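Local coordinates for segregation and condensation protein B (Mycobacterium tuberculosis, PDB 2Z99) that probably takes part in chromosome segregation and condensation during cell division, as a winged-helix subunit of the SMC-ScpAB complex, at residues A[17-20]-A[21-25]. Sequence-based numbering, arbitrary orientation.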
loop_
_atom_site.group_PDB
_atom_site.type_symbol
_atom_site.label_atom_id
_atom_site.label_comp_id
_atom_site.label_asym_id
_atom_site.label_seq_id
_atom_site.Cartn_x
_atom_site.Cartn_y
_atom_site.Cartn_z
ATOM N N LYS A 17 8.834 11.740 14.920
ATOM C CA LYS A 17 7.485 11.719 14.380
ATOM C C LYS A 17 7.539 11.649 12.857
ATOM O O LYS A 17 6.764 10.929 12.232
ATOM C CB LYS A 17 6.712 12.959 14.838
ATOM C CG LYS A 17 5.279 13.038 14.324
ATOM C CD LYS A 17 4.389 13.762 15.336
ATOM C CE LYS A 17 2.988 14.033 14.799
ATOM N NZ LYS A 17 2.962 15.187 13.856
ATOM N N ARG A 18 8.471 12.387 12.266
ATOM C CA ARG A 18 8.614 12.398 10.817
ATOM C C ARG A 18 9.019 11.029 10.307
ATOM O O ARG A 18 8.331 10.444 9.472
ATOM C CB ARG A 18 9.656 13.427 10.402
ATOM C CG ARG A 18 9.306 14.829 10.840
ATOM C CD ARG A 18 10.329 15.817 10.347
ATOM N NE ARG A 18 9.876 17.174 10.596
ATOM C CZ ARG A 18 10.412 17.989 11.498
ATOM N NH1 ARG A 18 11.438 17.593 12.245
ATOM N NH2 ARG A 18 9.909 19.202 11.654
ATOM N N VAL A 19 10.141 10.518 10.801
ATOM C CA VAL A 19 10.612 9.211 10.392
ATOM C C VAL A 19 9.475 8.185 10.506
ATOM O O VAL A 19 9.220 7.434 9.565
ATOM C CB VAL A 19 11.803 8.758 11.262
ATOM C CG1 VAL A 19 12.296 7.407 10.795
ATOM C CG2 VAL A 19 12.932 9.772 11.177
ATOM N N LEU A 20 8.767 8.170 11.635
ATOM C CA LEU A 20 7.683 7.215 11.816
ATOM C C LEU A 20 6.559 7.376 10.793
ATOM O O LEU A 20 5.876 6.402 10.460
ATOM C CB LEU A 20 7.113 7.294 13.238
ATOM C CG LEU A 20 8.052 6.795 14.351
ATOM C CD1 LEU A 20 7.360 6.853 15.724
ATOM C CD2 LEU A 20 8.477 5.362 14.043
ATOM N N GLU A 21 6.363 8.596 10.303
ATOM C CA GLU A 21 5.328 8.839 9.307
ATOM C C GLU A 21 5.773 8.185 7.997
ATOM O O GLU A 21 5.004 7.508 7.339
ATOM C CB GLU A 21 5.116 10.349 9.072
ATOM C CG GLU A 21 4.494 11.114 10.240
ATOM C CD GLU A 21 4.255 12.583 9.919
ATOM O OE1 GLU A 21 5.179 13.251 9.405
ATOM O OE2 GLU A 21 3.138 13.070 10.189
ATOM N N ALA A 22 7.027 8.404 7.627
ATOM C CA ALA A 22 7.563 7.836 6.406
ATOM C C ALA A 22 7.447 6.315 6.436
ATOM O O ALA A 22 7.020 5.710 5.454
ATOM C CB ALA A 22 9.011 8.246 6.236
ATOM N N LEU A 23 7.804 5.710 7.568
ATOM C CA LEU A 23 7.777 4.261 7.720
ATOM C C LEU A 23 6.377 3.681 7.734
ATOM O O LEU A 23 6.108 2.682 7.064
ATOM C CB LEU A 23 8.539 3.840 8.991
ATOM C CG LEU A 23 9.979 4.365 9.113
ATOM C CD1 LEU A 23 10.596 3.924 10.433
ATOM C CD2 LEU A 23 10.814 3.875 7.946
ATOM N N LEU A 24 5.476 4.299 8.485
ATOM C CA LEU A 24 4.110 3.810 8.546
ATOM C C LEU A 24 3.443 3.881 7.177
ATOM O O LEU A 24 2.391 3.274 6.958
ATOM C CB LEU A 24 3.287 4.639 9.527
ATOM C CG LEU A 24 3.549 4.442 11.016
ATOM C CD1 LEU A 24 2.746 5.473 11.803
ATOM C CD2 LEU A 24 3.169 3.018 11.414
ATOM N N LEU A 25 4.056 4.624 6.260
ATOM C CA LEU A 25 3.491 4.792 4.926
ATOM C C LEU A 25 3.803 3.639 3.983
ATOM O O LEU A 25 2.909 3.132 3.310
ATOM C CB LEU A 25 3.990 6.107 4.295
ATOM C CG LEU A 25 3.438 6.462 2.906
ATOM C CD1 LEU A 25 2.007 6.974 3.037
ATOM C CD2 LEU A 25 4.314 7.515 2.234
#
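Lys17 to Leu20 run into Glu21 to Leu25 as successive turns of helix 13-26, tied by i to i+4 bonds: Ala22 N to Arg18 O at 3.0 Å, Leu23 N to Val19 O and Leu24 N to Leu20 O are all fairly straight, while Glu21 N to Lys17 O is more bent (135° at the hydrogen), and Glu21 N also makes a weak bond to Arg18 O. On one side of the helix Val19 and Leu23 lie alongside each other, pointing the same way, and meet through CG1 of Val19 and CD1 of Leu23 at 3.9 Å. With Val19 CG1 anti to the backbone N (chi1 -179°), that methyl reaches the next turn. The same Leu23 CD1 approaches Leu20 CD2 more loosely, at 4.4 Å.

Glu21 sends its extended side chain back along the preceding turn, its CG 3.0 Å from Lys17 O. The carboxylate ends with OE2 4.2 Å from Lys17 NZ, beyond a salt bridge. Its firm partners belong to the second subunit: Arg61 there forms a salt bridge with OE2, while Ser63 OG and Gly64 N bond to OE1. Arg18 gives NE to the carbonyl of that Arg61, while its NH1 pairs with Glu15 of its own chain. Leu20 and Leu23 thus face Leu36 of the chain's own helix 33-40, whereas Glu21 and Arg18 carry polar bonds across the interface with the second subunit, whose Tyr85 Val19 also touches; there the positive charges of Lys17 and the partner's Arg61 would be expected to stabilise an ionised Glu21.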